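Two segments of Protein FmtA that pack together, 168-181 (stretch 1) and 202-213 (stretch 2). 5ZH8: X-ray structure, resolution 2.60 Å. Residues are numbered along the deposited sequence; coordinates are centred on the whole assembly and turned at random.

Stretch 1, residues 168-181: KDLMLHQSGLYKYK
Stretch 2, residues 202-213: DPKKYKKHMYND

The one salt bridge between the stretches joins the last turn of the stretch 1 helix to a turn in stretch 2: Lys 207 NZ lies 3.2 Å from Asp 169 OD2, a hydrogen-bonded salt bridge. Asp 169 (chi1 -74°, m) directs its CA-to-CB bond toward stretch 2, whereas that of Lys 207 points away and its chain folds back through t, p, p. The other carboxylate oxygen, Asp 169 OD1, accepts from Gln 174 NE2 at 2.7 Å, so the buried acid is engaged through both oxygens.

Two backbone hydrogen bonds fix the register. Met 210 N donates to His 173 O (3.0 Å, 164°), and Asp 202 N donates to Gly 176 O (2.6 Å, 166°). Nearby, CA atoms approach to 4.4 Å for Gln 174 and His 209 and to 4.1 Å for Gly 176 and Tyr 206. The pairings His 173 with Tyr 211, Gln 174 with His 209 and Gly 176 with Tyr 206 run in opposite senses along the two stretches, while Lys 179 with Asn 212 (CA to CA 5.5 Å) and Tyr 180 with Asp 213 (CA to CA 6.3 Å) run in the same sense. Supplementary CA-H...O contacts run from His 209 CA to His 173 O (3.3 Å) and from Gln 174 CA to Lys 208 O (3.4 Å).

Asn 212 (phi/psi -164/113, chi1 t, chi2 -11°) uses its amide as both donor and acceptor: ND2 donates to Tyr 178 O at 3.0 Å, while OD1 accepts from Tyr 180 N at 3.2 Å. It is also an N-cap, its side chain capping a backbone N just past the stretch.

The backbone conformation is specific at several points. Helix 168-171 ends in a Schellman motif, with His 173 at phi/psi 58/57; His 173 N bonds to Leu 170 O at 3.0 Å and Gln 174 N to Asp 169 O at 2.7 Å. Gly 176 (89/7) suits its place doubly: an ideal CB would press against the preceding carbonyl and lie 3.1 Å from Tyr 206 CA. In stretch 2, Lys 205 to Lys 208 form a type II turn, with Tyr 206 at -63/137 and Lys 207 at 53/27, closed by Lys 208 N to Lys 205 O at 3.3 Å.

Packing surrounds this framework, and 938 Å² is buried over both sides. His 173 (chi1 m, chi2 -64°) contributes most, 125 Å². Its NE2 sits 3.5 Å from Tyr 211 CE1, over a face of the tyrosine ring; the ring centroids are 4.3 Å apart and the planes oblique at 37°. Asn 212 O meets the imidazole edge, 3.2 Å from His 173 CE1. At other points of the contact, Asp 202 CB covers a face of the Tyr 178 ring, 3.6 Å from its centroid, and Met 210 CE reaches Lys 179 CG at 3.4 Å, setting the methionine's terminal methyl against the aliphatic part of the lysine.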

# COMPACT_ATOMS: atom_id res chain seq x y z
N LYS A 168 -3.49 8.97 28.76
CA LYS A 168 -4.70 8.82 27.96
C LYS A 168 -4.55 9.42 26.56
O LYS A 168 -5.07 8.85 25.60
CB LYS A 168 -5.90 9.46 28.67
CG LYS A 168 -7.23 9.11 28.03
CD LYS A 168 -8.43 9.63 28.81
CE LYS A 168 -9.67 8.82 28.46
NZ LYS A 168 -10.95 9.50 28.83
N ASP A 169 -3.87 10.55 26.46
CA ASP A 169 -3.66 11.21 25.17
C ASP A 169 -2.72 10.43 24.24
O ASP A 169 -2.86 10.50 23.02
CB ASP A 169 -3.14 12.64 25.37
CG ASP A 169 -4.22 13.59 25.86
OD1 ASP A 169 -5.38 13.16 25.97
OD2 ASP A 169 -3.91 14.77 26.14
N LEU A 170 -1.78 9.69 24.81
CA LEU A 170 -0.96 8.76 24.04
C LEU A 170 -1.82 7.59 23.57
O LEU A 170 -1.84 7.26 22.39
CB LEU A 170 0.18 8.21 24.88
CG LEU A 170 1.21 9.18 25.45
CD1 LEU A 170 2.08 8.45 26.46
CD2 LEU A 170 2.08 9.76 24.35
N MET A 171 -2.53 6.99 24.51
CA MET A 171 -3.41 5.85 24.25
C MET A 171 -4.43 6.15 23.15
O MET A 171 -4.70 5.29 22.31
CB MET A 171 -4.13 5.45 25.55
CG MET A 171 -5.08 4.27 25.44
SD MET A 171 -6.74 4.73 24.89
CE MET A 171 -7.39 5.59 26.32
N LEU A 172 -4.97 7.36 23.15
CA LEU A 172 -6.00 7.76 22.18
C LEU A 172 -5.44 8.37 20.88
O LEU A 172 -6.21 8.79 20.02
CB LEU A 172 -6.98 8.76 22.82
CG LEU A 172 -7.85 8.32 24.00
CD1 LEU A 172 -8.55 9.53 24.61
CD2 LEU A 172 -8.87 7.27 23.59
N HIS A 173 -4.11 8.42 20.75
CA HIS A 173 -3.44 9.07 19.61
C HIS A 173 -3.81 10.54 19.46
O HIS A 173 -4.30 10.96 18.41
CB HIS A 173 -3.71 8.32 18.29
CG HIS A 173 -3.16 6.93 18.26
ND1 HIS A 173 -1.81 6.66 18.32
CD2 HIS A 173 -3.78 5.74 18.14
CE1 HIS A 173 -1.63 5.35 18.27
NE2 HIS A 173 -2.81 4.77 18.16
N GLN A 174 -3.58 11.33 20.50
CA GLN A 174 -3.81 12.78 20.47
C GLN A 174 -2.82 13.52 21.37
O GLN A 174 -3.18 14.48 22.05
CB GLN A 174 -5.25 13.09 20.89
CG GLN A 174 -5.64 12.56 22.26
CD GLN A 174 -7.05 12.95 22.67
OE1 GLN A 174 -7.95 13.04 21.83
NE2 GLN A 174 -7.25 13.17 23.96
N SER A 175 -1.57 13.07 21.34
CA SER A 175 -0.53 13.61 22.21
C SER A 175 0.12 14.87 21.65
O SER A 175 0.61 15.72 22.41
CB SER A 175 0.55 12.54 22.43
OG SER A 175 1.13 12.15 21.20
N GLY A 176 0.14 15.00 20.33
CA GLY A 176 0.81 16.12 19.67
C GLY A 176 2.26 15.83 19.36
O GLY A 176 2.99 16.72 18.92
N LEU A 177 2.69 14.59 19.59
CA LEU A 177 4.05 14.18 19.26
C LEU A 177 4.17 14.06 17.74
O LEU A 177 3.25 13.58 17.07
CB LEU A 177 4.38 12.83 19.91
CG LEU A 177 4.59 12.77 21.43
CD1 LEU A 177 4.50 11.33 21.90
CD2 LEU A 177 5.91 13.39 21.85
N TYR A 178 5.31 14.49 17.20
CA TYR A 178 5.62 14.28 15.79
C TYR A 178 5.57 12.79 15.47
O TYR A 178 5.84 11.95 16.33
CB TYR A 178 7.02 14.82 15.45
CG TYR A 178 7.08 16.33 15.32
CD1 TYR A 178 6.61 16.97 14.18
CD2 TYR A 178 7.63 17.11 16.33
CE1 TYR A 178 6.67 18.35 14.05
CE2 TYR A 178 7.69 18.49 16.22
CZ TYR A 178 7.21 19.10 15.08
OH TYR A 178 7.26 20.47 14.95
N LYS A 179 5.21 12.46 14.23
CA LYS A 179 5.10 11.07 13.81
C LYS A 179 6.46 10.38 13.94
O LYS A 179 7.48 10.97 13.61
CB LYS A 179 4.57 10.96 12.38
CG LYS A 179 3.51 9.88 12.20
CD LYS A 179 3.00 9.84 10.77
CE LYS A 179 2.20 8.57 10.50
NZ LYS A 179 1.66 8.51 9.11
N TYR A 180 6.45 9.14 14.42
CA TYR A 180 7.66 8.40 14.72
C TYR A 180 8.37 8.12 13.42
O TYR A 180 7.82 7.51 12.51
CB TYR A 180 7.38 7.08 15.42
CG TYR A 180 8.63 6.27 15.73
CD1 TYR A 180 9.58 6.76 16.61
CD2 TYR A 180 8.85 5.02 15.15
CE1 TYR A 180 10.72 6.02 16.91
CE2 TYR A 180 9.98 4.28 15.45
CZ TYR A 180 10.92 4.79 16.33
OH TYR A 180 12.04 4.05 16.62
N LYS A 181 9.59 8.62 13.31
CA LYS A 181 10.45 8.35 12.17
C LYS A 181 11.43 7.29 12.62
O LYS A 181 12.38 7.60 13.34
CB LYS A 181 11.18 9.62 11.75
CG LYS A 181 10.36 10.55 10.86
CD LYS A 181 11.23 11.66 10.26
CE LYS A 181 12.16 11.15 9.17
NZ LYS A 181 13.37 12.01 9.07
N ASP A 202 4.50 18.81 18.46
CA ASP A 202 4.19 19.63 17.31
C ASP A 202 3.00 20.52 17.66
O ASP A 202 1.87 20.03 17.77
CB ASP A 202 3.85 18.73 16.12
CG ASP A 202 3.59 19.51 14.85
OD1 ASP A 202 4.17 20.60 14.69
OD2 ASP A 202 2.81 19.02 14.01
N PRO A 203 3.25 21.83 17.88
CA PRO A 203 2.21 22.72 18.42
C PRO A 203 0.88 22.67 17.69
O PRO A 203 -0.13 22.50 18.35
CB PRO A 203 2.84 24.10 18.31
CG PRO A 203 4.30 23.85 18.48
CD PRO A 203 4.57 22.49 17.91
N LYS A 204 0.89 22.81 16.37
CA LYS A 204 -0.35 22.84 15.57
C LYS A 204 -1.20 21.58 15.74
O LYS A 204 -2.42 21.65 15.67
CB LYS A 204 -0.03 23.09 14.09
CG LYS A 204 0.75 22.00 13.36
CD LYS A 204 1.05 22.37 11.92
CE LYS A 204 2.07 23.51 11.79
NZ LYS A 204 3.36 23.19 12.46
N LYS A 205 -0.53 20.45 15.96
CA LYS A 205 -1.20 19.17 16.17
C LYS A 205 -1.47 18.85 17.65
O LYS A 205 -1.92 17.76 17.97
CB LYS A 205 -0.38 18.05 15.52
CG LYS A 205 -0.59 17.97 14.01
CD LYS A 205 -1.87 17.22 13.67
CE LYS A 205 -2.50 17.68 12.35
NZ LYS A 205 -1.59 17.53 11.18
N TYR A 206 -1.18 19.78 18.55
CA TYR A 206 -1.46 19.52 19.97
C TYR A 206 -2.96 19.31 20.24
O TYR A 206 -3.81 20.05 19.74
CB TYR A 206 -0.90 20.62 20.88
CG TYR A 206 -1.40 20.53 22.31
CD1 TYR A 206 -1.00 19.48 23.15
CD2 TYR A 206 -2.28 21.48 22.82
CE1 TYR A 206 -1.46 19.40 24.45
CE2 TYR A 206 -2.75 21.40 24.12
CZ TYR A 206 -2.34 20.36 24.93
OH TYR A 206 -2.80 20.28 26.23
N LYS A 207 -3.27 18.31 21.06
CA LYS A 207 -4.64 17.92 21.40
C LYS A 207 -5.56 17.67 20.18
O LYS A 207 -6.77 17.83 20.26
CB LYS A 207 -5.27 18.95 22.37
CG LYS A 207 -6.41 18.41 23.23
CD LYS A 207 -5.98 17.39 24.28
CE LYS A 207 -5.36 18.04 25.52
NZ LYS A 207 -5.76 17.33 26.77
N LYS A 208 -4.96 17.28 19.05
CA LYS A 208 -5.73 16.78 17.91
C LYS A 208 -5.29 15.37 17.60
O LYS A 208 -4.16 14.99 17.90
CB LYS A 208 -5.53 17.67 16.69
CG LYS A 208 -6.42 18.89 16.65
CD LYS A 208 -6.34 19.61 15.31
CE LYS A 208 -5.02 20.35 15.14
NZ LYS A 208 -4.96 21.23 13.94
N HIS A 209 -6.17 14.61 16.97
CA HIS A 209 -5.89 13.21 16.67
C HIS A 209 -4.87 13.07 15.55
O HIS A 209 -4.91 13.80 14.56
CB HIS A 209 -7.16 12.45 16.31
CG HIS A 209 -6.91 11.03 15.92
ND1 HIS A 209 -6.60 10.65 14.63
CD2 HIS A 209 -6.91 9.88 16.65
CE1 HIS A 209 -6.44 9.34 14.58
NE2 HIS A 209 -6.62 8.85 15.79
N MET A 210 -3.94 12.14 15.72
CA MET A 210 -2.99 11.78 14.68
C MET A 210 -2.43 10.40 15.00
O MET A 210 -1.71 10.23 15.99
CB MET A 210 -1.86 12.80 14.62
CG MET A 210 -1.03 12.76 13.35
SD MET A 210 0.64 13.39 13.62
CE MET A 210 1.49 11.87 14.06
N TYR A 211 -2.75 9.41 14.17
CA TYR A 211 -2.24 8.05 14.38
C TYR A 211 -0.72 8.09 14.38
O TYR A 211 -0.11 8.79 13.57
CB TYR A 211 -2.76 7.10 13.31
CG TYR A 211 -2.89 5.67 13.78
CD1 TYR A 211 -4.00 5.28 14.52
CD2 TYR A 211 -1.92 4.72 13.50
CE1 TYR A 211 -4.15 3.98 14.97
CE2 TYR A 211 -2.06 3.41 13.93
CZ TYR A 211 -3.18 3.04 14.67
OH TYR A 211 -3.35 1.75 15.13
N ASN A 212 -0.11 7.35 15.29
CA ASN A 212 1.32 7.45 15.53
C ASN A 212 1.78 6.23 16.33
O ASN A 212 1.39 6.06 17.49
CB ASN A 212 1.61 8.74 16.30
CG ASN A 212 3.09 9.03 16.47
OD1 ASN A 212 3.94 8.19 16.19
ND2 ASN A 212 3.39 10.25 16.93
N ASP A 213 2.59 5.38 15.70
CA ASP A 213 3.19 4.23 16.38
C ASP A 213 3.93 4.69 17.63
O ASP A 213 3.91 4.00 18.65
CB ASP A 213 4.17 3.50 15.47
CG ASP A 213 3.49 2.75 14.35
OD1 ASP A 213 2.26 2.59 14.39
OD2 ASP A 213 4.21 2.31 13.42